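Local structure of periplasmic binding protein (Thermotoga lettingae TMO, 4RY8) at residues Ala171-Val176 with Thr186-Ala191; Gly178-Asp183 with Ala203-Phe208; Val227-Val232 with Ser245-Thr250. The protein binds 5-methylthioribose in a cleft between two lobes and probably serves as the solute-binding component of a sugar transporter. All blocks are in the same frame, centred on the assembly; numbering follows the deposited sequence.

Interaction 1: Ala171-Val176 with Thr186-Ala191; sequences AKIGAV and TRMEAA
Ile173, the last residue of the edge strand 167-173, drives its side chain into the flank of helix 180-194, and this is the well-packed, buried part of the contact. Its CG1 takes the crowded position between the backbone N and the carbonyl carbon (chi1 63°), and the chain then runs out straight, so that CD1 alone does the touching. That one methyl settles against a shallow patch made by a single turn of helix: Ile173 CD1 lies 4.1 Å from Arg187 CB, and Ile173 CD1 is equally 4.1 Å from the methyl CB of Ala191, one turn further on. Between them the methyl meets the backbone of Met188 (Ile173 CD1 to Met188 CA 4.1 Å), and the thioether SD of the same residue is a little farther off. Met188 and Ala191 are both buried. The segment axes pass 9.9 Å apart and run nearly antiparallel, at 165°.

Past the strand end the contact is partly exposed and rests on few atoms. Arg187 reaches along the loop with its chain extended from CG to NE. Gly174 N sits at the edge of the guanidinium, 3.9 Å from Arg187 NE, while Ala175 CB approaches Arg187 NH2 obliquely at 3.4 Å. No hydrogen bond crosses between the segments, so the arginine meets the loop by van der Waals contact alone.

The pairing is that of a strand and the helix that follows it, packed on the sheet of an alpha/beta lobe of the periplasmic binding protein fold. Along its edge within the sheet the strand is hydrogen-bonded through Ala171 and Ile173 to the backbone of Tyr141 in strand 137-142; Ile173 and Met188 both touch Ile140 of that strand, and Met188 continues to Ala215 and Ile216 of helix 206-219.

Interaction 2: Gly178-Asp183 with Ala203-Phe208; sequences GSTAAD and AMWDEF. With SR1 (5-S-methyl-5-thio-alpha-D-ribofuranose), chain G.
Gly178 and Ser179 lead into helix 180-194, whose first turn packs on the start of helix 206-219 in the alpha/beta fold of a periplasmic binding protein, just behind the sugar pocket. Ser179 occupies the N-cap position, and its carbonyl O accepts from Asp183 N. Thr180 then turns its CG2 methyl, anti to the backbone N, against two aromatic rings that are themselves packed together: Thr180 CG2 is 3.5 Å from Phe208 CD1 and 3.6 Å from Trp205 CZ3, approaching both rings obliquely. Its hydroxyl, close to the same end of the indole, is hydrogen-bonded to Glu26 and to the backbone N of Thr177. The threonine thus backs the far end of an indole that has Glu207 CB over the centre of one face and C5 of the bound methylthioribose over the opposite face. Phe208 in turn has Trp205 CE3 over its ring centre, a second support for the tryptophan. At Ala181 the backbones come closest: Ala181 CA makes a CH...O contact of 3.2 Å with Glu207 O. Glu207, bent at chi2 and salt-bridged through OE2 to Lys210, uses its other oxygen here: one water accepts from Ala181 N at 2.9 Å and donates to Glu207 OE1 at 2.6 Å.

Interaction 3: Val227-Val232 with Ser245-Thr250; sequences VYSVDV and SPWVAT. With SR1 (5-S-methyl-5-thio-alpha-D-ribofuranose), chain G.
Three backbone hydrogen bonds join the two parallel strands. Val227 N gives to Pro246 O at 2.8 Å, arriving above the carbonyl plane, whereas Val248 N to Val227 O and Ser229 N to Ala249 O (3.1 Å) both lie in the plane of their acceptors. Between the Val227-Trp247 and Tyr228-Ala249 pairs the register slips by one residue, a beta bulge at Val248. Just before the strand, Ser245 OG accepts from Trp247 N in an ST turn.

Side-chain polar groups form a chain on the face that carries Ser229, Trp247 and Thr250. Trp247 NE1 donates to Ser229 OG at 2.8 Å, with the oxygen in the indole plane but the bond bent to 139°. Ser229 OG donates a hydrogen bond to Thr250 OG1, which donates to Asp231 O at 2.5 Å from above the carbonyl plane. An alanine in place of Trp247 would lose the indole N-H at the head of this chain of bonds and would probably leave Ser229 OG less firmly oriented.

These are the two strands of a beta-alpha-beta unit, in which helix 234-240 connects strand 226-230 to strand 247-252, and the indole packs on Met239 and Met240 of that connecting helix.

Apolar contacts occupy both flanks. Val248 CG2 makes a CH-pi contact over one face of the Tyr228 ring, 3.9 Å from its centroid and shifted toward the rim, while the Tyr228 hydroxyl bonds to Asp132. Val227 CG2 lies beside Pro246 CB, both pointing the same way.

Asp231 grips the sugar with both carboxylate oxygens: SR1 O2 donates to Asp231 OD1 at 2.7 Å and SR1 O3 to Asp231 OD2 at 2.5 Å.

Overall arrangement
All three contacts belong to one lobe, built on the sheet that includes strands 167-173, 226-230 and 247-252, and interactions 2 and 3 meet at the bound sugar. Their centres are about 13 Å apart: Asp206 N reaches Asp231 OD2 at 3.1 Å, a probable hydrogen bond that would orient the carboxylate, and Ala203 N similarly reaches Tyr228 O at 2.9 Å. Interactions 1 and 2 share helix 180-194, their centres about 10 Å apart, and Val176 CG2 packs 4.0 Å from Trp205 CZ3, behind the pocket. Interaction 1 is more remote, with the Ala175 side chain about 10 Å from the ligand, and does not touch interaction 3, whose centre is about 17 Å from its own.

Interaction 1: Ala171-Val176 with Thr186-Ala191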
loop_
_atom_site.group_PDB
_atom_site.type_symbol
_atom_site.label_atom_id
_atom_site.label_comp_id
_atom_site.label_asym_id
_atom_site.label_seq_id
_atom_site.Cartn_x
_atom_site.Cartn_y
_atom_site.Cartn_z
ATOM N N ALA C 171 -9.184 -21.524 -6.640
ATOM C CA ALA C 171 -8.447 -21.882 -7.861
ATOM C C ALA C 171 -7.492 -20.775 -8.261
ATOM O O ALA C 171 -7.785 -19.564 -8.036
ATOM C CB ALA C 171 -9.372 -22.202 -9.023
ATOM N N LYS C 172 -6.341 -21.196 -8.803
ATOM C CA LYS C 172 -5.384 -20.345 -9.545
ATOM C C LYS C 172 -5.331 -20.705 -11.038
ATOM O O LYS C 172 -4.972 -21.823 -11.409
ATOM C CB LYS C 172 -3.954 -20.520 -8.996
ATOM C CG LYS C 172 -2.968 -19.473 -9.506
ATOM C CD LYS C 172 -1.588 -19.598 -8.859
ATOM C CE LYS C 172 -0.611 -18.803 -9.651
ATOM N NZ LYS C 172 0.563 -18.418 -8.875
ATOM N N ILE C 173 -5.631 -19.762 -11.917
ATOM C CA ILE C 173 -5.594 -20.077 -13.347
ATOM C C ILE C 173 -4.876 -18.990 -14.079
ATOM O O ILE C 173 -4.642 -17.871 -13.538
ATOM C CB ILE C 173 -7.016 -20.299 -13.928
ATOM C CG1 ILE C 173 -7.843 -19.037 -13.831
ATOM C CG2 ILE C 173 -7.723 -21.462 -13.239
ATOM C CD1 ILE C 173 -9.253 -19.226 -14.343
ATOM N N GLY C 174 -4.550 -19.291 -15.323
ATOM C CA GLY C 174 -3.927 -18.322 -16.184
ATOM C C GLY C 174 -2.567 -18.689 -16.744
ATOM O O GLY C 174 -1.724 -19.305 -16.074
ATOM N N ALA C 175 -2.391 -18.309 -18.005
ATOM C CA ALA C 175 -1.126 -18.373 -18.704
ATOM C C ALA C 175 -1.071 -17.208 -19.665
ATOM O O ALA C 175 -2.102 -16.754 -20.176
ATOM C CB ALA C 175 -0.999 -19.693 -19.450
ATOM N N VAL C 176 0.137 -16.734 -19.924
ATOM C CA VAL C 176 0.372 -15.663 -20.879
ATOM C C VAL C 176 0.742 -16.318 -22.211
ATOM O O VAL C 176 1.794 -16.913 -22.327
ATOM C CB VAL C 176 1.530 -14.744 -20.416
ATOM C CG1 VAL C 176 1.852 -13.704 -21.490
ATOM C CG2 VAL C 176 1.181 -14.091 -19.088
ATOM N N THR C 186 -11.592 -19.557 -21.751
ATOM C CA THR C 186 -11.769 -21.002 -21.815
ATOM C C THR C 186 -11.525 -21.584 -20.428
ATOM O O THR C 186 -12.314 -22.375 -19.937
ATOM C CB THR C 186 -10.813 -21.614 -22.831
ATOM O OG1 THR C 186 -11.162 -21.123 -24.119
ATOM C CG2 THR C 186 -10.940 -23.154 -22.851
ATOM N N ARG C 187 -10.415 -21.196 -19.820
ATOM C CA ARG C 187 -10.057 -21.654 -18.478
ATOM C C ARG C 187 -11.124 -21.299 -17.461
ATOM O O ARG C 187 -11.427 -22.086 -16.593
ATOM C CB ARG C 187 -8.724 -21.032 -18.033
ATOM C CG ARG C 187 -7.489 -21.494 -18.779
ATOM C CD ARG C 187 -6.401 -20.402 -18.743
ATOM N NE ARG C 187 -5.078 -21.027 -18.792
ATOM C CZ ARG C 187 -4.540 -21.603 -19.869
ATOM N NH1 ARG C 187 -5.173 -21.605 -21.040
ATOM N NH2 ARG C 187 -3.335 -22.168 -19.777
ATOM N N MET C 188 -11.663 -20.084 -17.547
ATOM C CA MET C 188 -12.638 -19.637 -16.590
ATOM C C MET C 188 -13.922 -20.478 -16.678
ATOM O O MET C 188 -14.485 -20.805 -15.618
ATOM C CB MET C 188 -12.890 -18.132 -16.723
ATOM C CG MET C 188 -13.848 -17.566 -15.696
ATOM S SD MET C 188 -13.245 -17.413 -14.002
ATOM C CE MET C 188 -14.767 -17.076 -13.138
ATOM N N GLU C 189 -14.339 -20.861 -17.900
ATOM C CA GLU C 189 -15.501 -21.747 -18.122
ATOM C C GLU C 189 -15.332 -23.025 -17.331
ATOM O O GLU C 189 -16.266 -23.460 -16.626
ATOM C CB GLU C 189 -15.655 -22.160 -19.585
ATOM C CG GLU C 189 -16.142 -21.109 -20.567
ATOM C CD GLU C 189 -15.881 -21.545 -22.010
ATOM O OE1 GLU C 189 -15.865 -22.770 -22.306
ATOM O OE2 GLU C 189 -15.672 -20.671 -22.862
ATOM N N ALA C 190 -14.131 -23.612 -17.427
ATOM C CA ALA C 190 -13.825 -24.865 -16.696
ATOM C C ALA C 190 -13.731 -24.655 -15.189
ATOM O O ALA C 190 -14.239 -25.490 -14.434
ATOM C CB ALA C 190 -12.536 -25.520 -17.233
ATOM N N ALA C 191 -13.084 -23.565 -14.750
ATOM C CA ALA C 191 -12.941 -23.224 -13.330
ATOM C C ALA C 191 -14.287 -23.023 -12.598
ATOM O O ALA C 191 -14.429 -23.448 -11.461
ATOM C CB ALA C 191 -12.055 -21.989 -13.141
#

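Interaction 2: Gly178-Asp183 with Ala203-Phe208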
loop_
_atom_site.group_PDB
_atom_site.type_symbol
_atom_site.label_atom_id
_atom_site.label_comp_id
_atom_site.label_asym_id
_atom_site.label_seq_id
_atom_site.Cartn_x
_atom_site.Cartn_y
_atom_site.Cartn_z
ATOM N N GLY C 178 -0.108 -15.006 -25.776
ATOM C CA GLY C 178 -0.347 -14.378 -27.074
ATOM C C GLY C 178 -1.812 -14.244 -27.481
ATOM O O GLY C 178 -2.155 -13.428 -28.336
ATOM N N SER C 179 -2.677 -15.040 -26.878
ATOM C CA SER C 179 -4.142 -14.911 -27.001
ATOM C C SER C 179 -4.723 -15.108 -25.598
ATOM O O SER C 179 -5.555 -16.012 -25.346
ATOM C CB SER C 179 -4.685 -15.999 -27.919
ATOM O OG SER C 179 -3.988 -15.965 -29.118
ATOM N N THR C 180 -4.218 -14.305 -24.674
ATOM C CA THR C 180 -4.432 -14.517 -23.254
ATOM C C THR C 180 -5.883 -14.340 -22.844
ATOM O O THR C 180 -6.391 -15.156 -22.084
ATOM C CB THR C 180 -3.487 -13.608 -22.428
ATOM O OG1 THR C 180 -2.119 -14.055 -22.561
ATOM C CG2 THR C 180 -3.874 -13.606 -20.981
ATOM N N ALA C 181 -6.551 -13.274 -23.301
ATOM C CA ALA C 181 -7.957 -13.054 -22.975
ATOM C C ALA C 181 -8.824 -14.223 -23.398
ATOM O O ALA C 181 -9.587 -14.738 -22.577
ATOM C CB ALA C 181 -8.484 -11.741 -23.634
ATOM N N ALA C 182 -8.708 -14.637 -24.676
ATOM C CA ALA C 182 -9.415 -15.816 -25.219
ATOM C C ALA C 182 -9.045 -17.123 -24.494
ATOM O O ALA C 182 -9.917 -17.979 -24.217
ATOM C CB ALA C 182 -9.164 -15.959 -26.728
ATOM N N ASP C 183 -7.774 -17.302 -24.179
ATOM C CA ASP C 183 -7.405 -18.525 -23.447
ATOM C C ASP C 183 -7.906 -18.502 -21.992
ATOM O O ASP C 183 -8.324 -19.530 -21.455
ATOM C CB ASP C 183 -5.895 -18.793 -23.550
ATOM C CG ASP C 183 -5.438 -19.040 -25.011
ATOM O OD1 ASP C 183 -6.236 -19.580 -25.840
ATOM O OD2 ASP C 183 -4.272 -18.682 -25.315
ATOM N N ALA C 203 -7.936 -10.873 -10.802
ATOM C CA ALA C 203 -7.175 -11.045 -12.039
ATOM C C ALA C 203 -6.152 -9.950 -12.129
ATOM O O ALA C 203 -6.481 -8.759 -12.211
ATOM C CB ALA C 203 -8.091 -10.994 -13.237
ATOM N N MET C 204 -4.896 -10.345 -12.160
ATOM C CA MET C 204 -3.780 -9.405 -11.978
ATOM C C MET C 204 -3.242 -8.749 -13.298
ATOM O O MET C 204 -2.218 -8.124 -13.288
ATOM C CB MET C 204 -2.687 -10.133 -11.166
ATOM C CG MET C 204 -3.020 -10.385 -9.662
ATOM S SD MET C 204 -3.649 -8.870 -8.795
ATOM C CE MET C 204 -3.428 -9.376 -7.098
ATOM N N TRP C 205 -3.941 -8.913 -14.414
ATOM C CA TRP C 205 -3.665 -8.158 -15.676
ATOM C C TRP C 205 -5.008 -7.948 -16.381
ATOM O O TRP C 205 -5.815 -8.862 -16.328
ATOM C CB TRP C 205 -2.664 -9.000 -16.522
ATOM C CG TRP C 205 -2.377 -8.532 -17.920
ATOM C CD1 TRP C 205 -2.442 -7.255 -18.412
ATOM C CD2 TRP C 205 -1.932 -9.337 -18.982
ATOM N NE1 TRP C 205 -2.084 -7.230 -19.725
ATOM C CE2 TRP C 205 -1.764 -8.505 -20.107
ATOM C CE3 TRP C 205 -1.670 -10.702 -19.104
ATOM C CZ2 TRP C 205 -1.350 -8.999 -21.340
ATOM C CZ3 TRP C 205 -1.270 -11.185 -20.313
ATOM C CH2 TRP C 205 -1.090 -10.357 -21.409
ATOM N N ASP C 206 -5.316 -6.779 -17.007
ATOM C CA ASP C 206 -6.622 -6.634 -17.607
ATOM C C ASP C 206 -6.961 -7.655 -18.700
ATOM O O ASP C 206 -8.130 -7.941 -18.913
ATOM C CB ASP C 206 -6.980 -5.159 -18.071
ATOM C CG ASP C 206 -6.046 -4.606 -19.157
ATOM O OD1 ASP C 206 -5.057 -5.251 -19.549
ATOM O OD2 ASP C 206 -6.325 -3.470 -19.666
ATOM N N GLU C 207 -5.973 -8.234 -19.376
ATOM C CA GLU C 207 -6.235 -9.299 -20.361
ATOM C C GLU C 207 -6.775 -10.598 -19.717
ATOM O O GLU C 207 -7.651 -11.276 -20.289
ATOM C CB GLU C 207 -4.988 -9.575 -21.207
ATOM C CG GLU C 207 -4.608 -8.422 -22.117
ATOM C CD GLU C 207 -5.685 -8.080 -23.127
ATOM O OE1 GLU C 207 -6.188 -8.979 -23.844
ATOM O OE2 GLU C 207 -6.029 -6.891 -23.229
ATOM N N PHE C 208 -6.313 -10.902 -18.522
ATOM C CA PHE C 208 -6.854 -12.026 -17.757
ATOM C C PHE C 208 -8.310 -11.672 -17.368
ATOM O O PHE C 208 -9.236 -12.458 -17.527
ATOM C CB PHE C 208 -6.088 -12.230 -16.452
ATOM C CG PHE C 208 -4.682 -12.804 -16.578
ATOM C CD1 PHE C 208 -4.324 -13.778 -17.520
ATOM C CD2 PHE C 208 -3.754 -12.454 -15.621
ATOM C CE1 PHE C 208 -3.031 -14.264 -17.536
ATOM C CE2 PHE C 208 -2.471 -12.958 -15.629
ATOM C CZ PHE C 208 -2.121 -13.873 -16.580
HETATM C CS SR1 G . 2.310 -10.153 -18.578
HETATM S S SR1 G . 2.774 -8.908 -17.396
HETATM C C5 SR1 G . 1.263 -7.934 -17.605
HETATM C C4 SR1 G . 1.273 -6.696 -16.711
HETATM O O4 SR1 G . 2.410 -5.974 -17.056
HETATM C C1 SR1 G . 2.139 -4.560 -17.120
HETATM O O1 SR1 G . 2.898 -3.950 -16.132
HETATM C C2 SR1 G . 0.658 -4.316 -16.876
HETATM O O2 SR1 G . 0.287 -3.612 -15.661
HETATM C C3 SR1 G . 0.109 -5.729 -16.896
HETATM O O3 SR1 G . -0.860 -5.905 -15.871
HETATM O O HOH W 1 -5.402 -11.207 -24.920
#

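Interaction 3: Val227-Val232 with Ser245-Thr250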
loop_
_atom_site.group_PDB
_atom_site.type_symbol
_atom_site.label_atom_id
_atom_site.label_comp_id
_atom_site.label_asym_id
_atom_site.label_seq_id
_atom_site.Cartn_x
_atom_site.Cartn_y
_atom_site.Cartn_z
ATOM N N VAL C 227 -15.768 -9.183 -10.029
ATOM C CA VAL C 227 -14.438 -9.278 -10.595
ATOM C C VAL C 227 -13.621 -8.053 -10.258
ATOM O O VAL C 227 -14.098 -6.952 -10.392
ATOM C CB VAL C 227 -14.471 -9.471 -12.124
ATOM C CG1 VAL C 227 -13.042 -9.716 -12.656
ATOM C CG2 VAL C 227 -15.401 -10.629 -12.481
ATOM N N TYR C 228 -12.402 -8.295 -9.783
ATOM C CA TYR C 228 -11.426 -7.285 -9.385
ATOM C C TYR C 228 -10.208 -7.506 -10.279
ATOM O O TYR C 228 -9.749 -8.647 -10.425
ATOM C CB TYR C 228 -11.057 -7.448 -7.884
ATOM C CG TYR C 228 -12.300 -7.265 -7.001
ATOM C CD1 TYR C 228 -13.250 -8.287 -6.876
ATOM C CD2 TYR C 228 -12.569 -6.062 -6.361
ATOM C CE1 TYR C 228 -14.396 -8.126 -6.116
ATOM C CE2 TYR C 228 -13.727 -5.906 -5.608
ATOM C CZ TYR C 228 -14.628 -6.922 -5.500
ATOM O OH TYR C 228 -15.760 -6.783 -4.776
ATOM N N SER C 229 -9.696 -6.434 -10.885
ATOM C CA SER C 229 -8.533 -6.543 -11.761
ATOM C C SER C 229 -7.487 -5.450 -11.527
ATOM O O SER C 229 -7.592 -4.610 -10.640
ATOM C CB SER C 229 -8.992 -6.503 -13.205
ATOM O OG SER C 229 -9.480 -5.170 -13.452
ATOM N N VAL C 230 -6.456 -5.520 -12.335
ATOM C CA VAL C 230 -5.510 -4.488 -12.479
ATOM C C VAL C 230 -5.593 -3.975 -13.919
ATOM O O VAL C 230 -5.961 -4.724 -14.845
ATOM C CB VAL C 230 -4.108 -5.071 -12.170
ATOM C CG1 VAL C 230 -3.018 -4.068 -12.319
ATOM C CG2 VAL C 230 -4.085 -5.590 -10.767
ATOM N N ASP C 231 -5.125 -2.743 -14.102
ATOM C CA ASP C 231 -5.005 -2.061 -15.388
ATOM C C ASP C 231 -6.333 -1.419 -15.766
ATOM O O ASP C 231 -7.391 -1.854 -15.355
ATOM C CB ASP C 231 -4.478 -2.907 -16.566
ATOM C CG ASP C 231 -3.158 -3.585 -16.250
ATOM O OD1 ASP C 231 -2.273 -2.906 -15.697
ATOM O OD2 ASP C 231 -3.012 -4.805 -16.544
ATOM N N VAL C 232 -6.223 -0.339 -16.514
ATOM C CA VAL C 232 -7.407 0.331 -17.050
ATOM C C VAL C 232 -7.066 0.810 -18.471
ATOM O O VAL C 232 -5.926 1.258 -18.765
ATOM C CB VAL C 232 -7.891 1.427 -16.087
ATOM C CG1 VAL C 232 -6.831 2.509 -15.931
ATOM C CG2 VAL C 232 -9.244 1.991 -16.520
ATOM N N SER C 245 -22.681 -5.811 -15.621
ATOM C CA SER C 245 -21.266 -6.232 -15.584
ATOM C C SER C 245 -20.886 -6.738 -14.196
ATOM O O SER C 245 -21.168 -6.098 -13.204
ATOM C CB SER C 245 -20.324 -5.096 -15.968
ATOM O OG SER C 245 -18.969 -5.552 -15.904
ATOM N N PRO C 246 -20.225 -7.895 -14.117
ATOM C CA PRO C 246 -19.659 -8.306 -12.837
ATOM C C PRO C 246 -18.316 -7.613 -12.530
ATOM O O PRO C 246 -17.744 -7.830 -11.460
ATOM C CB PRO C 246 -19.423 -9.805 -13.034
ATOM C CG PRO C 246 -19.072 -9.908 -14.488
ATOM C CD PRO C 246 -19.976 -8.880 -15.174
ATOM N N TRP C 247 -17.817 -6.784 -13.449
ATOM C CA TRP C 247 -16.501 -6.168 -13.264
ATOM C C TRP C 247 -16.617 -4.935 -12.377
ATOM O O TRP C 247 -17.042 -3.868 -12.845
ATOM C CB TRP C 247 -15.900 -5.830 -14.619
ATOM C CG TRP C 247 -14.377 -5.606 -14.614
ATOM C CD1 TRP C 247 -13.562 -5.402 -13.546
ATOM C CD2 TRP C 247 -13.559 -5.506 -15.771
ATOM N NE1 TRP C 247 -12.258 -5.225 -13.971
ATOM C CE2 TRP C 247 -12.234 -5.304 -15.338
ATOM C CE3 TRP C 247 -13.811 -5.627 -17.140
ATOM C CZ2 TRP C 247 -11.194 -5.140 -16.221
ATOM C CZ3 TRP C 247 -12.741 -5.522 -18.022
ATOM C CH2 TRP C 247 -11.466 -5.271 -17.563
ATOM N N VAL C 248 -16.261 -5.051 -11.096
ATOM C CA VAL C 248 -16.610 -3.955 -10.138
ATOM C C VAL C 248 -15.510 -2.928 -9.803
ATOM O O VAL C 248 -15.805 -1.784 -9.473
ATOM C CB VAL C 248 -17.283 -4.481 -8.845
ATOM C CG1 VAL C 248 -18.602 -5.172 -9.179
ATOM C CG2 VAL C 248 -16.399 -5.407 -8.107
ATOM N N ALA C 249 -14.255 -3.323 -9.928
ATOM C CA ALA C 249 -13.145 -2.438 -9.677
ATOM C C ALA C 249 -11.870 -2.928 -10.365
ATOM O O ALA C 249 -11.684 -4.139 -10.586
ATOM C CB ALA C 249 -12.898 -2.313 -8.177
ATOM N N THR C 250 -11.031 -1.957 -10.717
ATOM C CA THR C 250 -9.668 -2.184 -11.163
ATOM C C THR C 250 -8.775 -1.096 -10.542
ATOM O O THR C 250 -9.211 0.010 -10.154
ATOM C CB THR C 250 -9.560 -2.182 -12.735
ATOM O OG1 THR C 250 -8.297 -2.698 -13.178
ATOM C CG2 THR C 250 -9.727 -0.786 -13.310
HETATM C CS SR1 G . 2.310 -10.153 -18.578
HETATM S S SR1 G . 2.774 -8.908 -17.396
HETATM C C5 SR1 G . 1.263 -7.934 -17.605
HETATM C C4 SR1 G . 1.273 -6.696 -16.711
HETATM O O4 SR1 G . 2.410 -5.974 -17.056
HETATM C C1 SR1 G . 2.139 -4.560 -17.120
HETATM O O1 SR1 G . 2.898 -3.950 -16.132
HETATM C C2 SR1 G . 0.658 -4.316 -16.876
HETATM O O2 SR1 G . 0.287 -3.612 -15.661
HETATM C C3 SR1 G . 0.109 -5.729 -16.896
HETATM O O3 SR1 G . -0.860 -5.905 -15.871
#